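Local coordinates for Uly1 (Catenovulum maritimum, PDB 7DRQ), which probably cleaves the algal polysaccharide ulvan by a lyase mechanism, as a calcium-binding member of polysaccharide lyase family 24 with a beta-propeller-type fold, at residues F277-N282 with A289-F294; D285-Q290 with D341-T346; I362-E367 with I374-S379. All blocks are in the same frame, centred on the assembly; numbering follows the deposited sequence.

Contact 1 (F277-N282 with A289-F294); sequences FQRRFN and AQDGMF
Phe-277 pairs with Phe-294 through two backbone hydrogen bonds, and CB of Phe-294 sits over one face of the Phe-277 ring, 3.5 Å from its centroid, a CH-pi contact. The two rings are nearly parallel, 16° apart, but slid so far that they barely overlap. Gln-278 reaches across with NE2 to Gly-292 O (2.9 Å), while its OE1 is joined to Gln-290 NE2 through a water. Between Phe-277 and Arg-279 the register slips by one residue, a beta bulge; beyond it Arg-279 and Asp-291 exchange backbone bonds. The Arg-279 chain bends at chi3 (65°), which places NE; NE and NH2 meet Asp-291 side-on, with NH2 2.9 Å from OD1 in a salt bridge. Phe-281 CE2 and, opposite, Phe-294 CZ cover the guanidinium faces, while the Asp-291 carboxylate meets its edge, turned by 32°. Arg-280 also grips side-on, NE and NH2 both converging on Gln-290 OE1 (2.7 Å from NE), with guanidinium and amide nearly coplanar. At Phe-281 a water accepts from the backbone N and donates to Ala-289 O and Asp-291 OD2. This hairpin of strands 272-280 and 290-298 lies between strand 261-269, which pairs with the first, and strand 326-328, which pairs with the second.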
loop_
_atom_site.group_PDB
_atom_site.type_symbol
_atom_site.label_atom_id
_atom_site.label_comp_id
_atom_site.label_asym_id
_atom_site.label_seq_id
_atom_site.Cartn_x
_atom_site.Cartn_y
_atom_site.Cartn_z
ATOM N N PHE A 277 4.893 12.299 1.902
ATOM C CA PHE A 277 4.183 12.332 0.631
ATOM C C PHE A 277 4.848 13.307 -0.327
ATOM O O PHE A 277 5.686 14.126 0.059
ATOM C CB PHE A 277 2.693 12.697 0.827
ATOM C CG PHE A 277 2.456 14.072 1.385
ATOM C CD1 PHE A 277 2.397 14.274 2.759
ATOM C CD2 PHE A 277 2.241 15.161 0.537
ATOM C CE1 PHE A 277 2.160 15.539 3.284
ATOM C CE2 PHE A 277 1.996 16.441 1.059
ATOM C CZ PHE A 277 1.949 16.623 2.432
ATOM N N GLN A 278 4.474 13.175 -1.597
ATOM C CA GLN A 278 4.738 14.173 -2.621
ATOM C C GLN A 278 3.406 14.690 -3.152
ATOM O O GLN A 278 2.352 14.097 -2.930
ATOM C CB GLN A 278 5.614 13.588 -3.750
ATOM C CG GLN A 278 6.885 12.955 -3.176
ATOM C CD GLN A 278 7.912 12.566 -4.228
ATOM O OE1 GLN A 278 7.812 11.508 -4.858
ATOM N NE2 GLN A 278 8.913 13.419 -4.416
ATOM N N ARG A 279 3.456 15.814 -3.852
ATOM C CA ARG A 279 2.256 16.537 -4.245
ATOM C C ARG A 279 2.141 16.530 -5.766
ATOM O O ARG A 279 3.148 16.618 -6.468
ATOM C CB ARG A 279 2.303 17.978 -3.710
ATOM C CG ARG A 279 1.359 18.947 -4.429
ATOM C CD ARG A 279 1.463 20.375 -3.868
ATOM N NE ARG A 279 2.777 20.961 -4.117
ATOM C CZ ARG A 279 3.262 22.017 -3.459
ATOM N NH1 ARG A 279 2.520 22.605 -2.534
ATOM N NH2 ARG A 279 4.462 22.509 -3.765
ATOM N N ARG A 280 0.923 16.392 -6.290
ATOM C CA ARG A 280 0.692 16.629 -7.706
ATOM C C ARG A 280 -0.183 17.864 -7.818
ATOM O O ARG A 280 -1.330 17.857 -7.361
ATOM C CB ARG A 280 0.033 15.446 -8.425
ATOM C CG ARG A 280 -0.081 15.701 -9.942
ATOM C CD ARG A 280 -0.678 14.513 -10.711
ATOM N NE ARG A 280 0.125 13.297 -10.591
ATOM C CZ ARG A 280 -0.153 12.152 -11.207
ATOM N NH1 ARG A 280 -1.194 12.069 -12.025
ATOM N NH2 ARG A 280 0.621 11.084 -11.018
ATOM N N PHE A 281 0.314 18.899 -8.421
ATOM C CA PHE A 281 -0.427 20.127 -8.561
ATOM C C PHE A 281 -1.129 20.263 -9.913
ATOM O O PHE A 281 -2.007 21.014 -10.025
ATOM C CB PHE A 281 0.524 21.339 -8.468
ATOM C CG PHE A 281 0.360 22.203 -7.269
ATOM C CD1 PHE A 281 -0.849 22.589 -6.827
ATOM C CD2 PHE A 281 1.469 22.704 -6.616
ATOM C CE1 PHE A 281 -0.981 23.386 -5.733
ATOM C CE2 PHE A 281 1.345 23.537 -5.528
ATOM C CZ PHE A 281 0.095 23.879 -5.086
ATOM N N ASN A 282 -0.649 19.566 -10.916
ATOM C CA ASN A 282 -1.206 19.676 -12.259
ATOM C C ASN A 282 -1.170 21.106 -12.765
ATOM O O ASN A 282 -2.048 21.529 -13.520
ATOM C CB ASN A 282 -2.626 19.130 -12.324
ATOM C CG ASN A 282 -2.719 17.710 -11.799
ATOM O OD1 ASN A 282 -2.302 16.758 -12.470
ATOM N ND2 ASN A 282 -3.263 17.567 -10.597
ATOM N N ALA A 289 4.503 15.363 -13.305
ATOM C CA ALA A 289 3.568 14.752 -12.371
ATOM C C ALA A 289 3.778 15.348 -10.991
ATOM O O ALA A 289 3.400 16.500 -10.757
ATOM C CB ALA A 289 3.728 13.230 -12.366
ATOM N N GLN A 290 4.423 14.614 -10.080
ATOM C CA GLN A 290 4.535 15.130 -8.716
ATOM C C GLN A 290 5.634 16.183 -8.592
ATOM O O GLN A 290 6.523 16.321 -9.442
ATOM C CB GLN A 290 4.790 13.988 -7.721
ATOM C CG GLN A 290 3.550 13.205 -7.285
ATOM C CD GLN A 290 3.105 12.189 -8.303
ATOM O OE1 GLN A 290 2.319 12.490 -9.206
ATOM N NE2 GLN A 290 3.597 10.948 -8.163
ATOM N N ASP A 291 5.563 16.925 -7.491
ATOM C CA ASP A 291 6.587 17.883 -7.098
ATOM C C ASP A 291 6.728 17.832 -5.583
ATOM O O ASP A 291 5.833 17.374 -4.870
ATOM C CB ASP A 291 6.244 19.324 -7.560
ATOM C CG ASP A 291 5.106 19.948 -6.750
ATOM O OD1 ASP A 291 5.399 20.590 -5.721
ATOM O OD2 ASP A 291 3.924 19.799 -7.146
ATOM N N GLY A 292 7.868 18.309 -5.099
ATOM C CA GLY A 292 8.080 18.465 -3.680
ATOM C C GLY A 292 8.277 17.162 -2.933
ATOM O O GLY A 292 8.161 16.070 -3.508
HETATM N N MSE A 293 8.594 17.271 -1.656
HETATM C CA MSE A 293 8.680 16.125 -0.761
HETATM C C MSE A 293 8.271 16.627 0.620
HETATM O O MSE A 293 8.756 17.662 1.087
HETATM C CB MSE A 293 10.088 15.531 -0.766
HETATM C CG MSE A 293 10.230 14.281 0.055
HETATM SE SE MSE A 293 12.046 13.546 -0.214
HETATM C CE MSE A 293 11.918 12.950 -2.049
ATOM N N PHE A 294 7.377 15.902 1.282
ATOM C CA PHE A 294 6.700 16.439 2.457
ATOM C C PHE A 294 6.618 15.382 3.551
ATOM O O PHE A 294 6.598 14.180 3.279
ATOM C CB PHE A 294 5.298 16.935 2.084
ATOM C CG PHE A 294 5.283 17.894 0.924
ATOM C CD1 PHE A 294 5.422 19.257 1.128
ATOM C CD2 PHE A 294 5.167 17.422 -0.385
ATOM C CE1 PHE A 294 5.427 20.146 0.045
ATOM C CE2 PHE A 294 5.177 18.294 -1.457
ATOM C CZ PHE A 294 5.297 19.663 -1.241
HETATM O O HOH W 1 5.450 10.294 -5.930
HETATM O O HOH W 2 2.988 18.845 -9.403
HETATM O O HOH W 3 1.745 17.992 -12.559
#

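Contact 2 (D285-Q290 with D341-T346); sequences DRFRAQ and DQVSIT. With CA (calcium ion), chain E.
Arg-286 and Val-343 are at the middle of the backbone pairing: Val-343 N donates to Arg-286 O, and Val-343 O accepts from Arg-288 N (2.9 Å). Asp-341 N to Asp-285 O and Gln-290 N to Ile-345 O (3.0 Å) extend the seam in both directions. A water bridges the same backbones, donating to Gln-290 O and Val-343 O and accepting from Ala-289 N and Ile-345 N. The calcium ion lies on the 285-290 side, bound by Asp-285 OD1 at 2.5 Å and Phe-287 O at 2.3 Å, with four waters and Leu-283 O completing the site. Asp-285 OD1 also accepts from Phe-287 N, an Asx turn; one calcium-bound water donates to Asp-341 OD1 (2.7 Å), tying the other segment to the site. Among side-chain bonds, the Arg-288 chain runs extended from CG to NE, and NH1 donates to Ser-344 OG at 3.0 Å, with OG in the guanidinium plane; Trp-368 adds a cation-pi contact. Val-343 packs with CG1 alongside Phe-287 CD1 (3.9 Å), while CG2 lies 3.6 Å from NH2 of Arg-286, a side chain hydrogen-bonded through NE to Ala-337 O and through NH2 to Gly-331 O. Further on, Ala-289 CB packs against Thr-346 CG2.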
loop_
_atom_site.group_PDB
_atom_site.type_symbol
_atom_site.label_atom_id
_atom_site.label_comp_id
_atom_site.label_asym_id
_atom_site.label_seq_id
_atom_site.Cartn_x
_atom_site.Cartn_y
_atom_site.Cartn_z
ATOM N N ASP A 285 3.738 23.299 -15.914
ATOM C CA ASP A 285 5.012 23.730 -15.374
ATOM C C ASP A 285 6.058 22.671 -15.702
ATOM O O ASP A 285 5.825 21.775 -16.516
ATOM C CB ASP A 285 4.902 23.990 -13.866
ATOM C CG ASP A 285 4.515 22.737 -13.074
ATOM O OD1 ASP A 285 4.447 21.634 -13.660
ATOM O OD2 ASP A 285 4.257 22.868 -11.866
ATOM N N ARG A 286 7.209 22.769 -15.049
ATOM C CA ARG A 286 8.297 21.829 -15.282
ATOM C C ARG A 286 8.008 20.435 -14.735
ATOM O O ARG A 286 8.751 19.501 -15.056
ATOM C CB ARG A 286 9.578 22.358 -14.646
ATOM C CG ARG A 286 9.483 22.478 -13.130
ATOM C CD ARG A 286 10.645 23.250 -12.524
ATOM N NE ARG A 286 11.935 22.575 -12.682
ATOM C CZ ARG A 286 12.831 22.479 -11.707
ATOM N NH1 ARG A 286 12.574 23.010 -10.510
ATOM N NH2 ARG A 286 13.986 21.873 -11.922
ATOM N N PHE A 287 6.964 20.265 -13.927
ATOM C CA PHE A 287 6.703 18.993 -13.243
ATOM C C PHE A 287 5.675 18.190 -14.041
ATOM O O PHE A 287 4.494 18.534 -14.077
ATOM C CB PHE A 287 6.238 19.244 -11.809
ATOM C CG PHE A 287 7.284 19.898 -10.956
ATOM C CD1 PHE A 287 8.399 19.178 -10.528
ATOM C CD2 PHE A 287 7.182 21.237 -10.611
ATOM C CE1 PHE A 287 9.377 19.784 -9.751
ATOM C CE2 PHE A 287 8.166 21.852 -9.845
ATOM C CZ PHE A 287 9.264 21.132 -9.420
ATOM N N ARG A 288 6.138 17.126 -14.694
ATOM C CA ARG A 288 5.241 16.254 -15.448
ATOM C C ARG A 288 4.156 15.673 -14.554
ATOM O O ARG A 288 3.012 15.486 -14.989
ATOM C CB ARG A 288 6.048 15.130 -16.091
ATOM C CG ARG A 288 5.221 14.139 -16.868
ATOM C CD ARG A 288 6.137 13.108 -17.529
ATOM N NE ARG A 288 5.367 12.055 -18.179
ATOM C CZ ARG A 288 5.519 10.758 -17.947
ATOM N NH1 ARG A 288 6.425 10.334 -17.077
ATOM N NH2 ARG A 288 4.774 9.879 -18.602
ATOM N N ALA A 289 4.503 15.363 -13.305
ATOM C CA ALA A 289 3.568 14.752 -12.371
ATOM C C ALA A 289 3.778 15.348 -10.991
ATOM O O ALA A 289 3.400 16.500 -10.757
ATOM C CB ALA A 289 3.728 13.230 -12.366
ATOM N N GLN A 290 4.423 14.614 -10.080
ATOM C CA GLN A 290 4.535 15.130 -8.716
ATOM C C GLN A 290 5.634 16.183 -8.592
ATOM O O GLN A 290 6.523 16.321 -9.442
ATOM C CB GLN A 290 4.790 13.988 -7.721
ATOM C CG GLN A 290 3.550 13.205 -7.285
ATOM C CD GLN A 290 3.105 12.189 -8.303
ATOM O OE1 GLN A 290 2.319 12.490 -9.206
ATOM N NE2 GLN A 290 3.597 10.948 -8.163
ATOM N N ASP A 341 7.315 19.807 -18.231
ATOM C CA ASP A 341 7.324 18.379 -17.924
ATOM C C ASP A 341 8.724 17.774 -17.835
ATOM O O ASP A 341 8.847 16.550 -17.757
ATOM C CB ASP A 341 6.491 17.593 -18.942
ATOM C CG ASP A 341 5.025 17.966 -18.898
ATOM O OD1 ASP A 341 4.603 18.568 -17.891
ATOM O OD2 ASP A 341 4.302 17.655 -19.867
ATOM N N GLN A 342 9.782 18.591 -17.798
ATOM C CA GLN A 342 11.144 18.044 -17.826
ATOM C C GLN A 342 11.535 17.330 -16.532
ATOM O O GLN A 342 12.450 16.504 -16.554
ATOM C CB GLN A 342 12.167 19.148 -18.122
ATOM C CG GLN A 342 13.483 18.624 -18.734
ATOM C CD GLN A 342 14.432 19.732 -19.168
ATOM O OE1 GLN A 342 14.039 20.889 -19.292
ATOM N NE2 GLN A 342 15.700 19.375 -19.398
ATOM N N VAL A 343 10.891 17.639 -15.407
ATOM C CA VAL A 343 11.098 16.913 -14.155
ATOM C C VAL A 343 9.925 15.962 -13.985
ATOM O O VAL A 343 8.785 16.399 -13.780
ATOM C CB VAL A 343 11.209 17.848 -12.948
ATOM C CG1 VAL A 343 11.490 17.025 -11.661
ATOM C CG2 VAL A 343 12.271 18.910 -13.165
ATOM N N SER A 344 10.198 14.659 -14.044
ATOM C CA SER A 344 9.154 13.649 -14.020
ATOM C C SER A 344 9.327 12.845 -12.737
ATOM O O SER A 344 10.297 12.092 -12.593
ATOM C CB SER A 344 9.216 12.753 -15.258
ATOM O OG SER A 344 8.250 11.718 -15.185
ATOM N N ILE A 345 8.405 13.044 -11.797
ATOM C CA ILE A 345 8.370 12.315 -10.537
ATOM C C ILE A 345 7.070 11.528 -10.526
ATOM O O ILE A 345 5.988 12.113 -10.386
ATOM C CB ILE A 345 8.455 13.252 -9.327
ATOM C CG1 ILE A 345 9.758 14.060 -9.366
ATOM C CG2 ILE A 345 8.326 12.462 -8.025
ATOM C CD1 ILE A 345 9.739 15.242 -8.401
ATOM N N THR A 346 7.167 10.198 -10.648
ATOM C CA THR A 346 5.987 9.357 -10.773
ATOM C C THR A 346 5.966 8.197 -9.790
ATOM O O THR A 346 4.996 7.437 -9.777
ATOM C CB THR A 346 5.870 8.804 -12.208
ATOM O OG1 THR A 346 7.109 8.203 -12.591
ATOM C CG2 THR A 346 5.546 9.935 -13.184
HETATM CA CA CA E . 2.652 19.944 -13.857
HETATM O O HOH W 4 3.211 20.239 -16.323
HETATM O O HOH W 5 2.551 20.725 -11.513
HETATM O O HOH W 6 6.924 15.523 -11.894
HETATM O O HOH W 3 1.745 17.992 -12.559
HETATM O O HOH W 7 2.595 8.734 -10.077
HETATM O O HOH W 8 0.767 19.163 -14.940
#

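Contact 3 (I362-E367 with I374-S379); sequences IGQTNE and IKKVYS
Gln-364 and Tyr-378 face each other as a non-hydrogen-bonded pair, their side chains lying side by side and pointing the same way. With CG anti to the backbone N (chi1 -175°), the extended Gln-364 chain follows the tyrosine ring, and its CG and CD both meet Tyr-378 CE1, CD at 3.5 Å. The amide is inclined by 41° to the ring. Lys-376 flanks the amide from the next pair along, its CD 3.7 Å from Gln-364 NE2, while its CG touches Asn-366 OD1 at 3.4 Å.

Two partners position that amide. Gln-364 NE2 donates to Asn-366 OD1 at 2.9 Å, in the plane of the acceptor's carbonyl and on a lone pair, and also to a water that accepts from Lys-376 NZ. The lysine ammonium is thus linked to the glutamine through solvent.

Across the sheet, on the face of Thr-365, Val-377 and Ser-379, another water joins Thr-365 OG1 to Ser-379 OG and donates to Val-377 O. Glu-367 lies on this face too: its CD packs on Ile-374 CD1 (3.9 Å), and OE1 stands 4.6 Å from Lys-375 NZ, beyond a salt bridge. Its other oxygen, OE2, accepts from Gln-342 NE2, which helps fix the carboxylate.

Beneath these side chains the backbones exchange bonds at Gly-363 with Ser-379 and at Thr-365 with Val-377, where Thr-365 N reaches Val-377 O in a nearly straight bond of 2.7 Å (173°). Beyond the pair, Pro-330 touches Thr-365 and Thr-394 touches Val-377. The whole is the antiparallel hairpin of strands 359-369 and 372-383, the central pair of an antiparallel sheet consistent with a blade of a beta-propeller, the clan to which this family belongs.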
loop_
_atom_site.group_PDB
_atom_site.type_symbol
_atom_site.label_atom_id
_atom_site.label_comp_id
_atom_site.label_asym_id
_atom_site.label_seq_id
_atom_site.Cartn_x
_atom_site.Cartn_y
_atom_site.Cartn_z
ATOM N N ILE A 362 13.285 8.826 0.724
ATOM C CA ILE A 362 13.932 8.547 -0.549
ATOM C C ILE A 362 12.980 8.916 -1.682
ATOM O O ILE A 362 11.760 8.964 -1.512
ATOM C CB ILE A 362 14.373 7.075 -0.673
ATOM C CG1 ILE A 362 13.171 6.139 -0.595
ATOM C CG2 ILE A 362 15.395 6.740 0.409
ATOM C CD1 ILE A 362 13.512 4.702 -0.966
ATOM N N GLY A 363 13.567 9.183 -2.846
ATOM C CA GLY A 363 12.792 9.554 -4.015
ATOM C C GLY A 363 13.533 9.198 -5.285
ATOM O O GLY A 363 14.752 9.003 -5.288
ATOM N N GLN A 364 12.771 9.113 -6.371
ATOM C CA GLN A 364 13.324 8.988 -7.714
ATOM C C GLN A 364 12.838 10.175 -8.533
ATOM O O GLN A 364 11.629 10.381 -8.683
ATOM C CB GLN A 364 12.922 7.683 -8.392
ATOM C CG GLN A 364 13.622 7.521 -9.739
ATOM C CD GLN A 364 13.198 6.285 -10.498
ATOM O OE1 GLN A 364 12.657 5.336 -9.920
ATOM N NE2 GLN A 364 13.459 6.279 -11.805
ATOM N N THR A 365 13.777 10.949 -9.056
ATOM C CA THR A 365 13.473 12.162 -9.808
ATOM C C THR A 365 14.079 12.012 -11.195
ATOM O O THR A 365 15.305 11.937 -11.328
ATOM C CB THR A 365 14.034 13.389 -9.088
ATOM O OG1 THR A 365 13.466 13.459 -7.771
ATOM C CG2 THR A 365 13.703 14.695 -9.861
ATOM N N ASN A 366 13.235 11.970 -12.224
ATOM C CA ASN A 366 13.701 11.678 -13.576
ATOM C C ASN A 366 13.709 12.935 -14.437
ATOM O O ASN A 366 12.828 13.792 -14.309
ATOM C CB ASN A 366 12.823 10.621 -14.243
ATOM C CG ASN A 366 12.780 9.334 -13.457
ATOM O OD1 ASN A 366 13.806 8.869 -12.960
ATOM N ND2 ASN A 366 11.593 8.760 -13.322
ATOM N N GLU A 367 14.695 13.027 -15.326
ATOM C CA GLU A 367 14.696 14.064 -16.351
ATOM C C GLU A 367 13.969 13.545 -17.585
ATOM O O GLU A 367 14.262 12.447 -18.068
ATOM C CB GLU A 367 16.117 14.492 -16.716
ATOM C CG GLU A 367 16.115 15.715 -17.660
ATOM C CD GLU A 367 17.486 16.321 -17.857
ATOM O OE1 GLU A 367 18.461 15.731 -17.363
ATOM O OE2 GLU A 367 17.584 17.392 -18.506
ATOM N N ILE A 374 15.593 10.469 -19.628
ATOM C CA ILE A 374 16.991 10.455 -20.057
ATOM C C ILE A 374 17.954 10.438 -18.888
ATOM O O ILE A 374 19.166 10.261 -19.099
ATOM C CB ILE A 374 17.317 11.640 -20.994
ATOM C CG1 ILE A 374 17.212 12.983 -20.259
ATOM C CG2 ILE A 374 16.424 11.610 -22.233
ATOM C CD1 ILE A 374 17.823 14.141 -21.014
ATOM N N LYS A 375 17.461 10.593 -17.662
ATOM C CA LYS A 375 18.311 10.585 -16.484
ATOM C C LYS A 375 17.442 10.237 -15.286
ATOM O O LYS A 375 16.322 10.741 -15.167
ATOM C CB LYS A 375 18.991 11.946 -16.290
ATOM C CG LYS A 375 19.805 12.062 -15.025
ATOM C CD LYS A 375 20.328 13.477 -14.862
ATOM C CE LYS A 375 21.831 13.498 -14.790
ATOM N NZ LYS A 375 22.353 14.870 -15.082
ATOM N N LYS A 376 17.949 9.365 -14.419
ATOM C CA LYS A 376 17.262 8.967 -13.195
ATOM C C LYS A 376 18.112 9.381 -12.005
ATOM O O LYS A 376 19.275 8.975 -11.897
ATOM C CB LYS A 376 17.011 7.456 -13.165
ATOM C CG LYS A 376 16.216 6.918 -14.351
ATOM C CD LYS A 376 16.126 5.391 -14.285
ATOM C CE LYS A 376 15.235 4.816 -15.373
ATOM N NZ LYS A 376 15.015 3.344 -15.190
ATOM N N VAL A 377 17.541 10.186 -11.116
ATOM C CA VAL A 377 18.248 10.647 -9.928
ATOM C C VAL A 377 17.556 10.052 -8.711
ATOM O O VAL A 377 16.359 10.281 -8.496
ATOM C CB VAL A 377 18.274 12.178 -9.834
ATOM C CG1 VAL A 377 19.015 12.599 -8.575
ATOM C CG2 VAL A 377 18.893 12.787 -11.100
ATOM N N TYR A 378 18.300 9.302 -7.905
ATOM C CA TYR A 378 17.769 8.767 -6.656
ATOM C C TYR A 378 18.284 9.609 -5.498
ATOM O O TYR A 378 19.475 9.923 -5.443
ATOM C CB TYR A 378 18.162 7.296 -6.486
ATOM C CG TYR A 378 17.682 6.446 -7.638
ATOM C CD1 TYR A 378 16.420 5.863 -7.616
ATOM C CD2 TYR A 378 18.482 6.248 -8.765
ATOM C CE1 TYR A 378 15.970 5.101 -8.676
ATOM C CE2 TYR A 378 18.040 5.488 -9.823
ATOM C CZ TYR A 378 16.790 4.916 -9.775
ATOM O OH TYR A 378 16.355 4.157 -10.836
ATOM N N SER A 379 17.393 9.991 -4.581
ATOM C CA SER A 379 17.789 10.841 -3.465
ATOM C C SER A 379 17.503 10.154 -2.138
ATOM O O SER A 379 16.569 9.361 -2.008
ATOM C CB SER A 379 17.078 12.217 -3.475
ATOM O OG SER A 379 15.666 12.078 -3.547
HETATM O O HOH W 9 13.041 3.702 -13.226
HETATM O O HOH W 10 15.131 11.969 -6.263
#

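How the contacts relate
Contact 1 is the most buried, and contacts 2 and 3 are partly buried. Contacts 1 and 3 are both antiparallel hairpins, but in neighbouring sheets: the first sets a buried ion pair beside aromatic rings, whereas the third carries solvent-linked amide and lysine groups on one of its faces. Contact 2 lies between them. It shares Ala-289 and Gln-290 with contact 1 and reaches the sheet of contact 3 through Ser-344 N, 2.8 Å from Asn-366 O. Its chemistry is that of a calcium-bound loop bridged to a short strand, with waters at the seam. Contacts 1 and 3 also meet directly, through the Met-293 methyl against Gly-363.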